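Local coordinates for Ice-binding protein (Colwellia, PDB 3WP9), which binds to the surface of ice crystals, inhibits their growth and prevents small ice grains from recrystallizing into larger ones, at residues L107-G112 and T124-N129; G112-S117 and W136-S141; E180-S185 and R200-T205. One frame throughout, in Å; residues are numbered along the deposited sequence.

Interaction 1: L107-G112 and T124-N129; sequences LTLEPG and TDVTFN
Leu109 and Phe128 lie side by side on the inward face of a short parallel strand pair, strand 108-109 against strand 126-129. The methyl CD1 of Leu109 comes to 3.7 Å from Phe128 CZ and forms an off-centre CH-pi contact, 4.2 Å from CD1 to the centroid of the Phe128 ring. With CG anti to the carbonyl carbon in both residues (chi1 -59° in Leu109, -71° in Phe128), the two side chains leave the backbone in the same direction and can pack along their length. The beta-branched Val126 adds its CG2, 4.2 Å from Leu109 CD1. Branched and aromatic carbons suit this face, which is buried.

On the other face the threonines stand abreast: Thr108 OG1 is 3.7 Å from Thr127 CB, while Thr108 CG2 turns to Asn129 CB. Short, beta-branched polar residues suit an extended chain whose outer side is at least partly accessible.

The backbone fixes this register. Thr127 N donates to Leu107 O at 2.9 Å, and Thr127 O accepts from Leu109 N at 2.7 Å. The third bond, Asn129 N to Leu109 O, is longer at 3.3 Å.

Further out, Leu109 O also receives Trp136 NE1, and the Trp136 ring packs edge-to-face with Phe128. Met138 touches both Leu109 and Phe128 from strand 136-140, and Asn129 OD1 bonds Thr155 OG1 on strand 152-155. Threonines outside, leucine, valine and phenylalanine inside, and parallel strands from successive turns of the chain are characteristic of a beta-helix wall, here of the right-handed kind.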
loop_
_atom_site.group_PDB
_atom_site.type_symbol
_atom_site.label_atom_id
_atom_site.label_comp_id
_atom_site.label_asym_id
_atom_site.label_seq_id
_atom_site.Cartn_x
_atom_site.Cartn_y
_atom_site.Cartn_z
ATOM N N LEU A 107 -17.880 10.100 0.313
ATOM C CA LEU A 107 -18.619 8.817 0.304
ATOM C C LEU A 107 -18.252 7.872 1.436
ATOM O O LEU A 107 -17.139 7.785 1.921
ATOM C CB LEU A 107 -18.392 8.098 -1.080
ATOM C CG LEU A 107 -18.868 8.848 -2.319
ATOM C CD1 LEU A 107 -18.489 8.013 -3.581
ATOM C CD2 LEU A 107 -20.332 9.144 -2.292
ATOM N N THR A 108 -19.254 7.141 1.925
ATOM C CA THR A 108 -19.049 5.991 2.768
ATOM C C THR A 108 -19.282 4.791 1.815
ATOM O O THR A 108 -20.319 4.748 1.116
ATOM C CB THR A 108 -20.076 5.958 3.904
ATOM O OG1 THR A 108 -19.787 7.096 4.753
ATOM C CG2 THR A 108 -19.880 4.749 4.662
ATOM N N LEU A 109 -18.292 3.927 1.770
ATOM C CA LEU A 109 -18.235 2.794 0.855
ATOM C C LEU A 109 -18.512 1.510 1.658
ATOM O O LEU A 109 -17.782 1.148 2.580
ATOM C CB LEU A 109 -16.823 2.699 0.226
ATOM C CG LEU A 109 -16.386 3.947 -0.556
ATOM C CD1 LEU A 109 -15.043 3.684 -1.271
ATOM C CD2 LEU A 109 -17.407 4.455 -1.571
ATOM N N GLU A 110 -19.566 0.780 1.279
ATOM C CA GLU A 110 -19.832 -0.520 1.898
ATOM C C GLU A 110 -18.910 -1.588 1.245
ATOM O O GLU A 110 -18.370 -1.310 0.149
ATOM C CB GLU A 110 -21.322 -0.883 1.665
ATOM C CG GLU A 110 -21.716 -0.725 0.177
ATOM C CD GLU A 110 -23.066 -1.355 -0.240
ATOM O OE1 GLU A 110 -24.006 -1.411 0.590
ATOM O OE2 GLU A 110 -23.191 -1.776 -1.422
ATOM N N PRO A 111 -18.689 -2.714 1.918
ATOM C CA PRO A 111 -17.805 -3.812 1.443
ATOM C C PRO A 111 -18.239 -4.216 0.040
ATOM O O PRO A 111 -19.434 -4.148 -0.303
ATOM C CB PRO A 111 -18.006 -4.900 2.477
ATOM C CG PRO A 111 -18.474 -4.138 3.715
ATOM C CD PRO A 111 -19.402 -3.152 3.122
ATOM N N GLY A 112 -17.304 -4.559 -0.808
ATOM C CA GLY A 112 -17.661 -4.815 -2.199
ATOM C C GLY A 112 -16.469 -4.685 -3.104
ATOM O O GLY A 112 -15.366 -4.293 -2.651
ATOM N N THR A 124 -11.638 14.755 -0.744
ATOM C CA THR A 124 -12.111 15.078 0.647
ATOM C C THR A 124 -12.189 13.733 1.400
ATOM O O THR A 124 -11.921 12.663 0.803
ATOM C CB THR A 124 -13.475 15.839 0.641
ATOM O OG1 THR A 124 -14.492 14.983 0.010
ATOM C CG2 THR A 124 -13.419 17.152 -0.040
ATOM N N ASP A 125 -12.426 13.685 2.715
ATOM C CA ASP A 125 -12.273 12.438 3.394
ATOM C C ASP A 125 -13.260 11.382 2.866
ATOM O O ASP A 125 -14.390 11.723 2.522
ATOM C CB ASP A 125 -12.420 12.594 4.909
ATOM C CG ASP A 125 -11.354 13.456 5.487
ATOM O OD1 ASP A 125 -10.416 13.878 4.762
ATOM O OD2 ASP A 125 -11.496 13.795 6.694
ATOM N N VAL A 126 -12.829 10.115 2.883
ATOM C CA VAL A 126 -13.690 9.045 2.383
ATOM C C VAL A 126 -13.738 7.991 3.475
ATOM O O VAL A 126 -12.750 7.715 4.166
ATOM C CB VAL A 126 -13.075 8.390 1.088
ATOM C CG1 VAL A 126 -11.694 7.838 1.395
ATOM C CG2 VAL A 126 -13.979 7.219 0.637
ATOM N N THR A 127 -14.928 7.358 3.688
ATOM C CA THR A 127 -15.085 6.389 4.722
ATOM C C THR A 127 -15.426 5.023 4.161
ATOM O O THR A 127 -16.152 4.921 3.151
ATOM C CB THR A 127 -16.188 6.815 5.733
ATOM O OG1 THR A 127 -15.882 8.119 6.233
ATOM C CG2 THR A 127 -16.390 5.802 6.864
ATOM N N PHE A 128 -14.856 4.092 4.821
ATOM C CA PHE A 128 -15.073 2.628 4.631
ATOM C C PHE A 128 -15.749 2.089 5.908
ATOM O O PHE A 128 -15.111 2.020 6.958
ATOM C CB PHE A 128 -13.738 1.881 4.425
ATOM C CG PHE A 128 -13.080 2.154 3.061
ATOM C CD1 PHE A 128 -13.176 1.190 2.034
ATOM C CD2 PHE A 128 -12.379 3.331 2.810
ATOM C CE1 PHE A 128 -12.627 1.410 0.760
ATOM C CE2 PHE A 128 -11.813 3.583 1.530
ATOM C CZ PHE A 128 -11.968 2.630 0.490
ATOM N N ASN A 129 -17.015 1.626 5.742
ATOM C CA ASN A 129 -17.805 1.133 6.845
ATOM C C ASN A 129 -18.182 -0.355 6.655
ATOM O O ASN A 129 -18.820 -0.698 5.639
ATOM C CB ASN A 129 -19.076 1.944 6.979
ATOM C CG ASN A 129 -19.879 1.512 8.201
ATOM O OD1 ASN A 129 -19.484 1.768 9.319
ATOM N ND2 ASN A 129 -20.983 0.805 7.971
#

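Interaction 2: G112-S117 and W136-S141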
loop_
_atom_site.group_PDB
_atom_site.type_symbol
_atom_site.label_atom_id
_atom_site.label_comp_id
_atom_site.label_asym_id
_atom_site.label_seq_id
_atom_site.Cartn_x
_atom_site.Cartn_y
_atom_site.Cartn_z
ATOM N N GLY A 112 -17.304 -4.559 -0.808
ATOM C CA GLY A 112 -17.661 -4.815 -2.199
ATOM C C GLY A 112 -16.469 -4.685 -3.104
ATOM O O GLY A 112 -15.366 -4.293 -2.651
ATOM N N VAL A 113 -16.700 -5.008 -4.369
ATOM C CA VAL A 113 -15.728 -4.778 -5.446
ATOM C C VAL A 113 -16.106 -3.526 -6.195
ATOM O O VAL A 113 -17.225 -3.351 -6.670
ATOM C CB VAL A 113 -15.582 -6.062 -6.393
ATOM C CG1 VAL A 113 -14.652 -5.764 -7.583
ATOM C CG2 VAL A 113 -15.085 -7.278 -5.577
ATOM N N TYR A 114 -15.178 -2.558 -6.264
ATOM C CA TYR A 114 -15.407 -1.303 -6.932
ATOM C C TYR A 114 -14.444 -1.219 -8.076
ATOM O O TYR A 114 -13.255 -1.512 -7.909
ATOM C CB TYR A 114 -15.143 -0.129 -5.951
ATOM C CG TYR A 114 -16.146 -0.064 -4.807
ATOM C CD1 TYR A 114 -16.028 -0.917 -3.730
ATOM C CD2 TYR A 114 -17.167 0.894 -4.799
ATOM C CE1 TYR A 114 -16.945 -0.871 -2.645
ATOM C CE2 TYR A 114 -18.092 0.954 -3.714
ATOM C CZ TYR A 114 -17.965 0.055 -2.676
ATOM O OH TYR A 114 -18.856 0.083 -1.577
ATOM N N LYS A 115 -14.930 -0.739 -9.184
ATOM C CA LYS A 115 -14.099 -0.649 -10.371
ATOM C C LYS A 115 -14.223 0.707 -11.029
ATOM O O LYS A 115 -15.332 1.252 -11.211
ATOM C CB LYS A 115 -14.504 -1.774 -11.352
ATOM C CG LYS A 115 -13.756 -1.660 -12.684
ATOM C CD LYS A 115 -14.144 -2.741 -13.684
ATOM C CE LYS A 115 -13.664 -4.093 -13.183
ATOM N NZ LYS A 115 -12.168 -4.154 -13.212
ATOM N N TRP A 116 -13.073 1.250 -11.458
ATOM C CA TRP A 116 -13.051 2.485 -12.179
ATOM C C TRP A 116 -12.163 2.280 -13.381
ATOM O O TRP A 116 -11.052 1.742 -13.242
ATOM C CB TRP A 116 -12.422 3.623 -11.354
ATOM C CG TRP A 116 -13.305 4.062 -10.193
ATOM C CD1 TRP A 116 -14.254 5.072 -10.212
ATOM C CD2 TRP A 116 -13.299 3.524 -8.895
ATOM N NE1 TRP A 116 -14.847 5.176 -8.948
ATOM C CE2 TRP A 116 -14.264 4.253 -8.126
ATOM C CE3 TRP A 116 -12.558 2.508 -8.268
ATOM C CZ2 TRP A 116 -14.497 3.971 -6.793
ATOM C CZ3 TRP A 116 -12.818 2.210 -6.926
ATOM C CH2 TRP A 116 -13.784 2.958 -6.206
ATOM N N SER A 117 -12.620 2.804 -14.480
ATOM C CA SER A 117 -11.854 2.725 -15.725
ATOM C C SER A 117 -11.026 4.035 -15.911
ATOM O O SER A 117 -10.418 4.286 -16.938
ATOM C CB SER A 117 -12.809 2.467 -16.896
ATOM O OG SER A 117 -13.623 3.603 -17.171
ATOM N N TRP A 136 -12.925 -4.874 0.892
ATOM C CA TRP A 136 -13.093 -3.972 -0.220
ATOM C C TRP A 136 -11.926 -4.184 -1.182
ATOM O O TRP A 136 -10.805 -4.351 -0.755
ATOM C CB TRP A 136 -13.021 -2.491 0.220
ATOM C CG TRP A 136 -14.112 -1.996 1.128
ATOM C CD1 TRP A 136 -15.149 -1.185 0.793
ATOM C CD2 TRP A 136 -14.234 -2.288 2.519
ATOM N NE1 TRP A 136 -15.910 -0.928 1.922
ATOM C CE2 TRP A 136 -15.383 -1.612 2.979
ATOM C CE3 TRP A 136 -13.472 -3.039 3.425
ATOM C CZ2 TRP A 136 -15.804 -1.685 4.323
ATOM C CZ3 TRP A 136 -13.908 -3.138 4.782
ATOM C CH2 TRP A 136 -15.047 -2.455 5.184
ATOM N N ILE A 137 -12.290 -4.367 -2.438
ATOM C CA ILE A 137 -11.311 -4.378 -3.472
ATOM C C ILE A 137 -11.584 -3.237 -4.448
ATOM O O ILE A 137 -12.667 -3.085 -5.065
ATOM C CB ILE A 137 -11.194 -5.813 -4.128
ATOM C CG1 ILE A 137 -10.777 -6.942 -3.124
ATOM C CG2 ILE A 137 -10.285 -5.691 -5.352
ATOM C CD1 ILE A 137 -10.745 -8.291 -3.818
ATOM N N MET A 138 -10.555 -2.352 -4.577
ATOM C CA MET A 138 -10.649 -1.179 -5.381
ATOM C C MET A 138 -9.815 -1.374 -6.652
ATOM O O MET A 138 -8.622 -1.381 -6.606
ATOM C CB MET A 138 -10.191 0.071 -4.600
ATOM C CG MET A 138 -10.587 0.018 -3.129
ATOM S SD MET A 138 -12.331 0.171 -2.878
ATOM C CE MET A 138 -12.646 1.787 -3.442
ATOM N N GLN A 139 -10.499 -1.438 -7.776
ATOM C CA GLN A 139 -9.855 -1.799 -9.064
ATOM C C GLN A 139 -9.748 -0.544 -9.882
ATOM O O GLN A 139 -10.741 -0.062 -10.432
ATOM C CB GLN A 139 -10.711 -2.832 -9.822
ATOM C CG GLN A 139 -10.769 -4.084 -9.047
ATOM C CD GLN A 139 -11.779 -5.042 -9.637
ATOM O OE1 GLN A 139 -12.672 -4.644 -10.379
ATOM N NE2 GLN A 139 -11.602 -6.298 -9.364
ATOM N N ILE A 140 -8.530 0.045 -9.911
ATOM C CA ILE A 140 -8.338 1.356 -10.506
ATOM C C ILE A 140 -7.423 1.254 -11.752
ATOM O O ILE A 140 -6.253 0.961 -11.651
ATOM C CB ILE A 140 -7.753 2.364 -9.458
ATOM C CG1 ILE A 140 -8.762 2.509 -8.317
ATOM C CG2 ILE A 140 -7.446 3.699 -10.128
ATOM C CD1 ILE A 140 -8.059 3.024 -7.062
ATOM N N SER A 141 -7.992 1.570 -12.902
ATOM C CA SER A 141 -7.191 1.439 -14.125
ATOM C C SER A 141 -6.316 2.667 -14.445
ATOM O O SER A 141 -5.304 2.597 -15.221
ATOM C CB SER A 141 -8.066 0.944 -15.282
ATOM O OG SER A 141 -8.737 2.034 -15.808
#
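Tyr114 and Trp116 meet Met138 and Ile140 on the inward face of two neighbouring parallel strands, 112-116 and 136-140, from successive coils of the right-handed beta-helix. The strand axes approach to 4.8 Å, and their directions differ by only 11°.

Met138 lies between the Tyr114 and Trp116 side chains of the neighbouring strand. Its SD lies 3.9 Å from Tyr114 CD1, an oblique Met-aromatic contact, and its methyl CE meets the edge of the Trp116 ring, 3.2 Å from CH2, where packing is tight. The bends at chi2 (-69°) and chi3 (-65°) fold the flexible thioether between the two rings. Ile140 CG1 approaches Trp116 CE3, and Tyr114 CE1 approaches Trp136 CD1. Trp116 NE1 is satisfied by Leu99 O. Gly112 suits its place because its backbone angles would drive a CB into the preceding carbonyl oxygen.

On the opposite face the extended Gln139 chain sets its amide beside Val113 CG1. Its NE2 donates to Ala88 O and Arg91 O, which fixes the amide's rotation and turns OE1 to Lys115 NZ, 2.9 Å away in a weak hydrogen bond. The lysine chain, bent at chi3 and chi4, curls its amine back over that oxygen. An alanine in place of Lys115 would probably leave Gln139 OE1 without its amine mate and uncover that side of the amide.

Backbone bonds hold the register. Tyr114 N donates to Ile137 O almost straight, and Tyr114 O accepts from Gln139 N. Gln139 O in turn takes Trp116 N at 2.9 Å, and at the far end Ser141 N gives its hydrogen to Trp116 O at 3.1 Å.

Interaction 3: E180-S185 and R200-T205; sequences EGIVLS and RLLAQT
Val183 bonds through its backbone to both Arg200 and Leu202, setting the register of strands 182-185 and 200-203, which run parallel within 8°. Val183 N donates to Arg200 O and Val183 O accepts from Leu202 N, both at 2.8 Å; Ser185 N to Leu202 O and Gln204 N to Ser185 O continue the pattern. Arg200 N reaches Gly181 O at 3.2 Å. The chain turns a corner at Gly181, where phi of 127° would press any CB against the preceding carbonyl.

Apolar contacts fall on two faces. On one, Leu202 CD1 fits between Leu184 CD2 (3.8 Å) and Ile182 CG2 (3.9 Å), and Ile182 CD1 lies 3.6 Å from Arg200 CG. That CG is anti to the carbonyl carbon (chi1 -61°) and the chain extended to NE, laying its methylenes along the methyl. Arginine suits this partly exposed position: its carbons cover the isoleucine while NH1 hydrogen-bonds Phe14 O. On the reverse face Val183 CG2 meets Leu201 CD2.

One water joins the ends, giving a proton to Ser185 O and accepting from Gln204 NE2, 2.9 Å away. Ser185 OG bonds instead to Leu188 O.

Leu184, Leu202 and Gln204 pack beneath helix 71-89, against Met81, Ala84 and Tyr85, whereas Val183, Leu201 and Ala203 face Ile189 of strand 189-191. Thr205 begins a motif that by similarity probably binds ice, and strand 182-185 pairs on its other side with strand 163-167.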
loop_
_atom_site.group_PDB
_atom_site.type_symbol
_atom_site.label_atom_id
_atom_site.label_comp_id
_atom_site.label_asym_id
_atom_site.label_seq_id
_atom_site.Cartn_x
_atom_site.Cartn_y
_atom_site.Cartn_z
ATOM N N GLU A 180 -5.201 4.308 4.432
ATOM C CA GLU A 180 -5.384 2.952 4.978
ATOM C C GLU A 180 -5.515 1.948 3.838
ATOM O O GLU A 180 -6.276 2.192 2.889
ATOM C CB GLU A 180 -6.766 2.904 5.729
ATOM C CG GLU A 180 -6.925 3.957 6.865
ATOM C CD GLU A 180 -6.200 3.557 8.118
ATOM O OE1 GLU A 180 -5.938 2.342 8.365
ATOM O OE2 GLU A 180 -5.865 4.470 8.890
ATOM N N GLY A 181 -4.828 0.847 3.972
ATOM C CA GLY A 181 -5.053 -0.260 3.088
ATOM C C GLY A 181 -3.822 -0.807 2.394
ATOM O O GLY A 181 -2.699 -0.367 2.620
ATOM N N ILE A 182 -4.062 -1.868 1.586
ATOM C CA ILE A 182 -2.985 -2.549 0.927
ATOM C C ILE A 182 -2.894 -1.938 -0.452
ATOM O O ILE A 182 -3.792 -2.041 -1.236
ATOM C CB ILE A 182 -3.282 -4.095 0.870
ATOM C CG1 ILE A 182 -3.551 -4.656 2.327
ATOM C CG2 ILE A 182 -2.165 -4.848 0.123
ATOM C CD1 ILE A 182 -2.437 -4.580 3.305
ATOM N N VAL A 183 -1.771 -1.279 -0.788
ATOM C CA VAL A 183 -1.594 -0.688 -2.123
ATOM C C VAL A 183 -0.756 -1.624 -2.974
ATOM O O VAL A 183 0.436 -1.896 -2.659
ATOM C CB VAL A 183 -0.917 0.670 -2.045
ATOM C CG1 VAL A 183 -0.907 1.397 -3.383
ATOM C CG2 VAL A 183 -1.680 1.549 -1.036
ATOM N N LEU A 184 -1.448 -2.186 -3.942
ATOM C CA LEU A 184 -0.834 -3.065 -5.030
ATOM C C LEU A 184 -0.726 -2.191 -6.250
ATOM O O LEU A 184 -1.647 -2.021 -7.047
ATOM C CB LEU A 184 -1.703 -4.301 -5.291
ATOM C CG LEU A 184 -1.641 -5.205 -4.057
ATOM C CD1 LEU A 184 -2.933 -6.013 -4.087
ATOM C CD2 LEU A 184 -0.381 -6.101 -4.068
ATOM N N SER A 185 0.391 -1.470 -6.354
ATOM C CA SER A 185 0.564 -0.507 -7.467
ATOM C C SER A 185 1.373 -1.161 -8.574
ATOM O O SER A 185 2.391 -1.785 -8.286
ATOM C CB SER A 185 1.400 0.722 -6.997
ATOM O OG SER A 185 1.502 1.647 -8.064
ATOM N N ARG A 200 0.135 -1.536 3.603
ATOM C CA ARG A 200 1.335 -2.058 2.985
ATOM C C ARG A 200 1.473 -1.383 1.587
ATOM O O ARG A 200 0.536 -1.224 0.865
ATOM C CB ARG A 200 1.226 -3.610 2.820
ATOM C CG ARG A 200 1.074 -4.309 4.176
ATOM C CD ARG A 200 1.053 -5.844 3.967
ATOM N NE ARG A 200 0.683 -6.488 5.270
ATOM C CZ ARG A 200 1.518 -6.635 6.305
ATOM N NH1 ARG A 200 2.822 -6.280 6.268
ATOM N NH2 ARG A 200 1.048 -7.203 7.423
ATOM N N LEU A 201 2.717 -0.991 1.307
ATOM C CA LEU A 201 3.032 -0.334 0.033
ATOM C C LEU A 201 3.827 -1.286 -0.808
ATOM O O LEU A 201 5.012 -1.539 -0.508
ATOM C CB LEU A 201 3.860 0.937 0.328
ATOM C CG LEU A 201 3.141 1.972 1.243
ATOM C CD1 LEU A 201 4.074 3.190 1.411
ATOM C CD2 LEU A 201 1.762 2.415 0.729
ATOM N N LEU A 202 3.111 -1.892 -1.762
ATOM C CA LEU A 202 3.619 -2.991 -2.600
ATOM C C LEU A 202 3.660 -2.513 -4.038
ATOM O O LEU A 202 2.697 -2.583 -4.781
ATOM C CB LEU A 202 2.714 -4.269 -2.419
ATOM C CG LEU A 202 2.490 -4.659 -0.944
ATOM C CD1 LEU A 202 1.495 -5.835 -0.815
ATOM C CD2 LEU A 202 3.741 -4.865 -0.117
ATOM N N ALA A 203 4.834 -2.009 -4.439
ATOM C CA ALA A 203 4.972 -1.397 -5.784
ATOM C C ALA A 203 5.788 -2.206 -6.747
ATOM O O ALA A 203 6.838 -2.738 -6.370
ATOM C CB ALA A 203 5.693 -0.071 -5.564
ATOM N N GLN A 204 5.327 -2.279 -7.957
ATOM C CA GLN A 204 6.119 -2.958 -8.956
ATOM C C GLN A 204 7.219 -2.115 -9.580
ATOM O O GLN A 204 7.987 -2.656 -10.404
ATOM C CB GLN A 204 5.215 -3.597 -9.995
ATOM C CG GLN A 204 4.518 -4.785 -9.300
ATOM C CD GLN A 204 3.555 -5.503 -10.163
ATOM O OE1 GLN A 204 3.849 -5.759 -11.339
ATOM N NE2 GLN A 204 2.357 -5.823 -9.616
ATOM N N THR A 205 7.256 -0.803 -9.299
ATOM C CA THR A 205 8.471 -0.037 -9.540
ATOM C C THR A 205 9.018 0.432 -8.177
ATOM O O THR A 205 9.600 -0.420 -7.407
ATOM C CB THR A 205 8.355 1.067 -10.639
ATOM O OG1 THR A 205 7.432 2.113 -10.241
ATOM C CG2 THR A 205 7.905 0.492 -12.026
HETATM O O HOH W 1 1.959 -4.393 -7.086
#

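Interactions 1 and 2 touch and share Gly112, their centres 13 Å apart: strand 108-109 leads into 112-116 and 126-129 into 136-140, so the same two passes pair first on one wall of the beta-helix and then on another. Their segments interleave along the sequence, whereas interaction 3 comes after both. It belongs to the same large parallel sheet as interaction 2, with strand 163-167 between the two pairs, and its centre is 14 Å from that of interaction 2 and 19 Å from that of interaction 1. Stacked parallel coils thus extend one beta-helix from near an end of the large sheet to the middle of the molecule, where a probable ice-binding motif begins.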